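Local structure of extrinsic protein in photosystem II (Chaetoceros gracilis, 4K7B) at residues A[30-35]-A[77-82]; A[61-66]-A[84-89]. The protein probably serves as an extrinsic subunit of photosystem II in a marine diatom, this piece being a helical domain of the PsbQ-like clan. One frame throughout, in Å; residues are numbered along the deposited sequence. Where two conformers were deposited one is given.

Contact 1: residues A[30-35]-A[77-82]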
ATOM      1  N   GLY A  30       9.213   7.564   6.853  1.00 16.38           N
ATOM      2  CA  GLY A  30      10.313   6.613   6.762  1.00 14.87           C
ATOM      3  C   GLY A  30      10.177   5.428   7.710  1.00 13.87           C
ATOM      4  O   GLY A  30      11.173   4.798   8.085  1.00 16.13           O
ATOM      5  N   ASP A  31       8.940   5.114   8.086  1.00 13.72           N
ATOM      6  CA  ASP A  31       8.648   4.058   9.055  1.00 13.45           C
ATOM      7  C   ASP A  31       8.513   2.738   8.301  1.00 12.59           C
ATOM      8  O   ASP A  31       7.408   2.255   8.064  1.00 15.38           O
ATOM      9  CB  ASP A  31       7.369   4.438   9.824  1.00 14.56           C
ATOM     10  CG  ASP A  31       6.915   3.395  10.838  1.00 15.65           C
ATOM     11  OD1 ASP A  31       7.670   2.453  11.144  1.00 16.55           O
ATOM     12  OD2 ASP A  31       5.774   3.540  11.339  1.00 16.26           O
ATOM     13  N   PHE A  32       9.652   2.158   7.942  1.00 14.10           N
ATOM     14  CA  PHE A  32       9.658   1.005   7.052  1.00 15.83           C
ATOM     15  C   PHE A  32       9.096  -0.248   7.724  1.00 15.04           C
ATOM     16  O   PHE A  32       8.524  -1.113   7.053  1.00 18.53           O
ATOM     17  CB  PHE A  32      11.066   0.736   6.518  1.00 16.76           C
ATOM     18  CG  PHE A  32      11.684   1.911   5.811  1.00 16.90           C
ATOM     19  CD1 PHE A  32      10.916   2.767   5.055  1.00 18.62           C
ATOM     20  CD2 PHE A  32      13.047   2.152   5.905  1.00 20.96           C
ATOM     21  CE1 PHE A  32      11.488   3.852   4.403  1.00 20.45           C
ATOM     22  CE2 PHE A  32      13.624   3.232   5.256  1.00 23.64           C
ATOM     23  CZ  PHE A  32      12.844   4.082   4.506  1.00 21.02           C
ATOM     24  N   LYS A  33       9.247  -0.346   9.043  1.00 14.80           N
ATOM     25  CA  LYS A  33       8.681  -1.466   9.794  0.59 19.56           C
ATOM     26  C   LYS A  33       7.176  -1.625   9.545  1.00 19.08           C
ATOM     27  O   LYS A  33       6.678  -2.733   9.417  1.00 17.16           O
ATOM     28  CB  LYS A  33       8.957  -1.286  11.289  0.59 22.89           C
ATOM     29  CG  LYS A  33       8.291  -2.308  12.193  0.59 25.55           C
ATOM     30  CD  LYS A  33       8.535  -1.945  13.648  0.59 28.30           C
ATOM     31  CE  LYS A  33       7.404  -2.385  14.544  0.59 29.34           C
ATOM     32  NZ  LYS A  33       7.558  -3.809  14.962  0.59 33.45           N
ATOM     33  N   ALA A  34       6.446  -0.515   9.481  1.00 15.47           N
ATOM     34  CA  ALA A  34       4.998  -0.592   9.263  1.00 14.01           C
ATOM     35  C   ALA A  34       4.675  -1.231   7.899  1.00 13.84           C
ATOM     36  O   ALA A  34       3.718  -2.044   7.731  1.00 17.19           O
ATOM     37  CB  ALA A  34       4.382   0.800   9.360  1.00 17.72           C
ATOM     38  N   ILE A  35       5.513  -0.879   6.928  1.00 13.57           N
ATOM     39  CA  ILE A  35       5.340  -1.390   5.582  1.00 12.66           C
ATOM     40  C   ILE A  35       5.627  -2.886   5.596  1.00 13.87           C
ATOM     41  O   ILE A  35       4.844  -3.675   5.072  1.00 15.10           O
ATOM     42  CB  ILE A  35       6.253  -0.682   4.576  1.00 11.88           C
ATOM     43  CG1 ILE A  35       6.073   0.838   4.640  1.00 14.75           C
ATOM     44  CG2 ILE A  35       5.968  -1.176   3.171  1.00 14.84           C
ATOM     45  CD1 ILE A  35       7.031   1.586   3.715  1.00 14.08           C
ATOM     46  N   ALA A  77      12.980   8.550  -0.129  1.00 23.98           N
ATOM     47  CA  ALA A  77      12.454   9.053  -1.393  1.00 25.89           C
ATOM     48  C   ALA A  77      12.158   7.914  -2.364  1.00 24.87           C
ATOM     49  O   ALA A  77      11.125   7.905  -3.033  1.00 24.73           O
ATOM     50  CB  ALA A  77      13.429  10.046  -2.021  1.00 29.28           C
ATOM     51  N   ALA A  78      13.072   6.952  -2.434  1.00 19.13           N
ATOM     52  CA  ALA A  78      12.912   5.807  -3.325  1.00 17.11           C
ATOM     53  C   ALA A  78      11.729   4.952  -2.889  1.00 17.71           C
ATOM     54  O   ALA A  78      10.992   4.421  -3.729  1.00 17.39           O
ATOM     55  CB  ALA A  78      14.193   4.971  -3.351  1.00 19.53           C
ATOM     56  N   VAL A  79      11.561   4.807  -1.574  1.00 17.67           N
ATOM     57  CA  VAL A  79      10.433   4.042  -1.047  1.00 14.63           C
ATOM     58  C   VAL A  79       9.138   4.727  -1.437  1.00 15.64           C
ATOM     59  O   VAL A  79       8.206   4.079  -1.916  1.00 15.05           O
ATOM     60  CB  VAL A  79      10.491   3.867   0.482  1.00 12.55           C
ATOM     61  CG1 VAL A  79       9.210   3.219   1.002  1.00 13.94           C
ATOM     62  CG2 VAL A  79      11.676   3.016   0.868  1.00 13.77           C
ATOM     63  N   LYS A  80       9.081   6.045  -1.249  1.00 17.37           N
ATOM     64  CA  LYS A  80       7.865   6.764  -1.624  1.00 18.15           C
ATOM     65  C   LYS A  80       7.572   6.637  -3.118  1.00 15.28           C
ATOM     66  O   LYS A  80       6.420   6.442  -3.516  1.00 16.69           O
ATOM     67  CB  LYS A  80       7.924   8.236  -1.217  1.00 19.24           C
ATOM     68  CG  LYS A  80       6.608   8.973  -1.466  1.00 23.43           C
ATOM     69  CD  LYS A  80       6.655  10.408  -0.964  1.00 23.71           C
ATOM     70  CE  LYS A  80       5.316  11.116  -1.185  1.00 28.42           C
ATOM     71  NZ  LYS A  80       4.999  11.291  -2.633  1.00 30.46           N
ATOM     72  N   SER A  81       8.604   6.752  -3.948  1.00 17.28           N
ATOM     73  CA  SER A  81       8.433   6.617  -5.395  0.54 17.96           C
ATOM     74  C   SER A  81       7.868   5.246  -5.767  1.00 16.42           C
ATOM     75  O   SER A  81       6.920   5.149  -6.572  1.00 17.80           O
ATOM     76  CB  SER A  81       9.763   6.841  -6.116  0.54 21.64           C
ATOM     77  OG  SER A  81       9.596   6.753  -7.520  0.54 21.99           O
ATOM     78  N   ALA A  82       8.444   4.197  -5.190  1.00 16.73           N
ATOM     79  CA  ALA A  82       7.993   2.831  -5.479  1.00 15.88           C
ATOM     80  C   ALA A  82       6.562   2.576  -4.995  1.00 12.99           C
ATOM     81  O   ALA A  82       5.767   1.924  -5.676  1.00 13.70           O
ATOM     82  CB  ALA A  82       8.958   1.812  -4.874  1.00 14.96           C
TER

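Contact 2: residues A[61-66]-A[84-89]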
ATOM      1  N   ILE A  61       3.710  -7.967  -8.420  1.00 11.84           N
ATOM      2  CA  ILE A  61       4.769  -8.596  -7.644  1.00 12.91           C
ATOM      3  C   ILE A  61       6.080  -7.852  -7.875  1.00 13.26           C
ATOM      4  O   ILE A  61       6.800  -7.550  -6.923  1.00 13.37           O
ATOM      5  CB  ILE A  61       4.896 -10.093  -8.002  1.00 10.97           C
ATOM      6  CG1 ILE A  61       3.717 -10.876  -7.423  1.00 16.59           C
ATOM      7  CG2 ILE A  61       6.225 -10.671  -7.502  1.00 13.15           C
ATOM      8  CD1 ILE A  61       3.608 -12.305  -7.928  1.00 20.09           C
ATOM      9  N   ALA A  62       6.384  -7.517  -9.131  1.00 13.64           N
ATOM     10  CA  ALA A  62       7.594  -6.735  -9.397  1.00 13.03           C
ATOM     11  C   ALA A  62       7.609  -5.368  -8.685  1.00 13.91           C
ATOM     12  O   ALA A  62       8.645  -4.957  -8.137  1.00 15.70           O
ATOM     13  CB  ALA A  62       7.828  -6.580 -10.904  1.00 16.20           C
ATOM     14  N   GLN A  63       6.470  -4.680  -8.681  1.00 14.35           N
ATOM     15  CA  GLN A  63       6.367  -3.365  -8.038  1.00 11.21           C
ATOM     16  C   GLN A  63       6.502  -3.487  -6.520  1.00 11.94           C
ATOM     17  O   GLN A  63       7.089  -2.620  -5.836  1.00 13.57           O
ATOM     18  CB  GLN A  63       5.040  -2.701  -8.429  1.00 12.10           C
ATOM     19  CG  GLN A  63       4.977  -2.353  -9.916  1.00 15.83           C
ATOM     20  CD  GLN A  63       3.563  -2.307 -10.467  1.00 17.20           C
ATOM     21  OE1 GLN A  63       2.584  -2.459  -9.736  1.00 17.58           O
ATOM     22  NE2 GLN A  63       3.452  -2.107 -11.776  1.00 18.74           N
ATOM     23  N   THR A  64       5.969  -4.588  -5.994  1.00 12.14           N
ATOM     24  CA  THR A  64       6.111  -4.888  -4.567  1.00 11.40           C
ATOM     25  C   THR A  64       7.588  -5.103  -4.209  1.00 11.11           C
ATOM     26  O   THR A  64       8.121  -4.528  -3.228  1.00 12.64           O
ATOM     27  CB  THR A  64       5.283  -6.127  -4.185  1.00 10.23           C
ATOM     28  OG1 THR A  64       3.896  -5.876  -4.491  1.00 11.65           O
ATOM     29  CG2 THR A  64       5.422  -6.444  -2.699  1.00 11.70           C
ATOM     30  N   ASN A  65       8.253  -5.916  -5.029  1.00 11.73           N
ATOM     31  CA  ASN A  65       9.676  -6.155  -4.838  1.00 11.62           C
ATOM     32  C   ASN A  65      10.445  -4.840  -4.879  1.00 14.65           C
ATOM     33  O   ASN A  65      11.387  -4.640  -4.115  1.00 14.33           O
ATOM     34  CB  ASN A  65      10.234  -7.107  -5.891  1.00 12.51           C
ATOM     35  CG  ASN A  65       9.851  -8.568  -5.647  1.00 13.15           C
ATOM     36  OD1 ASN A  65       9.502  -8.964  -4.545  1.00 13.76           O
ATOM     37  ND2 ASN A  65       9.922  -9.377  -6.700  1.00 17.69           N
ATOM     38  N   GLU A  66      10.044  -3.936  -5.771  1.00 14.27           N
ATOM     39  CA  GLU A  66      10.704  -2.635  -5.852  0.50 15.99           C
ATOM     40  C   GLU A  66      10.554  -1.836  -4.557  1.00 14.72           C
ATOM     41  O   GLU A  66      11.532  -1.215  -4.072  1.00 14.63           O
ATOM     42  CB  GLU A  66      10.161  -1.827  -7.032  0.50 18.51           C
ATOM     43  CG  GLU A  66      11.054  -0.676  -7.430  0.50 16.02           C
ATOM     44  CD  GLU A  66      12.370  -1.147  -8.018  0.50 26.68           C
ATOM     45  OE1 GLU A  66      13.382  -0.428  -7.878  0.50 30.31           O
ATOM     46  OE2 GLU A  66      12.391  -2.241  -8.618  0.50 28.55           O
ATOM     47  N   ASP A  84       4.140   4.893  -4.420  1.00 15.53           N
ATOM     48  CA  ASP A  84       3.234   5.640  -5.279  1.00 14.98           C
ATOM     49  C   ASP A  84       3.072   4.943  -6.632  1.00 15.66           C
ATOM     50  O   ASP A  84       1.967   4.889  -7.171  1.00 17.12           O
ATOM     51  CB  ASP A  84       3.729   7.073  -5.490  1.00 17.02           C
ATOM     52  CG  ASP A  84       3.657   7.918  -4.230  1.00 19.43           C
ATOM     53  OD1 ASP A  84       2.968   7.517  -3.261  1.00 19.02           O
ATOM     54  OD2 ASP A  84       4.297   8.996  -4.212  1.00 22.37           O
ATOM     55  N   ALA A  85       4.157   4.414  -7.182  1.00 15.55           N
ATOM     56  CA  ALA A  85       4.068   3.722  -8.472  1.00 16.64           C
ATOM     57  C   ALA A  85       3.186   2.480  -8.379  1.00 15.85           C
ATOM     58  O   ALA A  85       2.379   2.206  -9.279  1.00 17.13           O
ATOM     59  CB  ALA A  85       5.456   3.355  -8.988  1.00 17.67           C
ATOM     60  N   TYR A  86       3.337   1.737  -7.286  1.00 12.84           N
ATOM     61  CA  TYR A  86       2.539   0.540  -7.051  1.00 13.65           C
ATOM     62  C   TYR A  86       1.059   0.899  -6.929  1.00 12.88           C
ATOM     63  O   TYR A  86       0.192   0.272  -7.551  1.00 13.60           O
ATOM     64  CB  TYR A  86       3.029  -0.163  -5.783  1.00 13.36           C
ATOM     65  CG  TYR A  86       2.203  -1.348  -5.338  1.00 12.83           C
ATOM     66  CD1 TYR A  86       2.299  -2.569  -5.981  1.00 15.43           C
ATOM     67  CD2 TYR A  86       1.336  -1.247  -4.256  1.00 14.95           C
ATOM     68  CE1 TYR A  86       1.557  -3.660  -5.567  1.00 14.06           C
ATOM     69  CE2 TYR A  86       0.580  -2.333  -3.838  1.00 17.10           C
ATOM     70  CZ  TYR A  86       0.700  -3.537  -4.498  1.00 14.37           C
ATOM     71  OH  TYR A  86      -0.029  -4.626  -4.092  1.00 13.83           O
ATOM     72  N   MET A  87       0.762   1.912  -6.125  1.00 13.46           N
ATOM     73  CA  MET A  87      -0.631   2.310  -6.004  1.00 13.57           C
ATOM     74  C   MET A  87      -1.240   2.794  -7.305  1.00 13.36           C
ATOM     75  O   MET A  87      -2.360   2.402  -7.651  1.00 13.70           O
ATOM     76  CB  MET A  87      -0.808   3.323  -4.888  1.00 14.32           C
ATOM     77  CG  MET A  87      -0.713   2.628  -3.536  1.00 18.56           C
ATOM     78  SD  MET A  87      -0.938   3.727  -2.158  1.00 18.56           S
ATOM     79  CE  MET A  87      -2.541   4.429  -2.527  1.00 11.47           C
ATOM     80  N   ALA A  88      -0.504   3.622  -8.043  1.00 15.36           N
ATOM     81  CA  ALA A  88      -1.036   4.159  -9.292  1.00 15.62           C
ATOM     82  C   ALA A  88      -1.264   3.046 -10.310  1.00 16.90           C
ATOM     83  O   ALA A  88      -2.297   3.012 -10.983  1.00 19.93           O
ATOM     84  CB  ALA A  88      -0.101   5.208  -9.856  1.00 17.76           C
ATOM     85  N   ALA A  89      -0.309   2.126 -10.407  1.00 16.35           N
ATOM     86  CA  ALA A  89      -0.390   1.068 -11.411  1.00 15.63           C
ATOM     87  C   ALA A  89      -1.516   0.090 -11.114  1.00 16.86           C
ATOM     88  O   ALA A  89      -2.030  -0.572 -12.013  1.00 20.34           O
ATOM     89  CB  ALA A  89       0.940   0.327 -11.510  1.00 14.82           C
TER

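Contact 1: residues A[30-35]-A[77-82]
Val79 sits opposite Phe32 and Ile35 and is the residue of helix 76-89 that meets both. The bond from its CA to its CB points toward 30-35. Val79 CB already lies 4.0 Å from Phe32 CE1. Beyond it both methyls make contacts. Val79 CG2 comes to 3.6 Å from Phe32 CE1 and to 4.0 Å from Phe32 CZ, so it meets the outer part of the ring obliquely. Val79 CG1 meets Ile35 CD1 at 3.8 Å. It also passes near Phe32 CE1, at 4.1 Å. The torsion of Val79, with CG1 anti to the backbone N (chi1 173°), puts CG2 at the ring and CG1 at the isoleucine.

Ile35 CD1 and Val79 CG1 meet tip to tip. Ile35 places CG1 anti to its carbonyl carbon (chi1 -54°), and the extended chain from there brings CD1 to Val79. The Phe32 ring is also covered from its own segment: Gly30 O stands 3.6 Å above the ring plane, over the centre. The contact between the segments is wholly apolar and small, 109 Å² counted over both sides. Val79 and Ile35 are buried.

Ile71 of helix 54-73 touches both Phe32 and Ile35, and Ala70 of the same helix touches Val79. Val27 of helix 24-29 packs on Ile35. The small contact is therefore one corner of a larger apolar core.

Gly30, with positive phi, ends helix 24-29 in a Schellman motif. Asp31 then centres an inverse gamma turn, and helix 32-37 follows. Such apolar packing between helices is characteristic of an all-helical domain, and here it joins the short helix 32-37 to helix 76-89.

Contact 2: residues A[61-66]-A[84-89]
Tyr86 holds CG anti to its backbone N (chi1 174°), which lays the ring alongside helix 54-73. Gln63 has CG anti to the carbonyl carbon and an extended chain, so its amide reaches on to Ala89. Gln63 CB meets the ring edge, near its plane, at Tyr86 CD1, 3.7 Å away. The two side chains cross nearly at right angles, with amide and ring planes 79° apart. Farther out, Gln63 NE2 packs against Ala89 CB at 3.5 Å. Thr64 lies beside Tyr86 and points the same way. Thr64 OG1 is 3.4 Å from Tyr86 CE1.

The polar ends find their bonds beyond the two segments. Asn46 bonds to both hydroxyls, through OD1 to Tyr86 OH and through ND2 to Thr64 OG1, which also bonds to Ala60 O. Asn90 ND2 joins Gln63 OE1 to Tyr86 O just past helix 76-89.

With an alanine in place of Tyr86, Asn46 OD1 would probably lose its hydroxyl mate and a gap would be likely beside Gln63 CB and Thr64 OG1. The segments 61-66 and 84-89 run nearly antiparallel, at 161°, and their axes approach to 9.3 Å. Van der Waals packing joins them directly, and the two asparagines give the Tyr86 hydroxyl and Gln63 OE1 polar partners, which probably limits how the ring and the amide can turn.

From the N terminus, 30-35 comes first, then 61-66, then 77-82 and 84-89. Contact 1 closes a long loop of 41 residues, mostly helical, which takes in helix 39-49 and helix 54-73. Contact 2 closes a shorter one of 17 residues around the turn between helices 54-73 and 76-89. The two loops cross, because 61-66 lies inside the first and 84-89 beyond its end. Both contacts use helix 76-89, contact 1 on its earlier part and contact 2 on its last turns. Their centres are about 12 Å apart, and Ala82 CB packs 4.0 Å from Glu66 C. Together they tie helices 32-37 and 54-73 to helix 76-89.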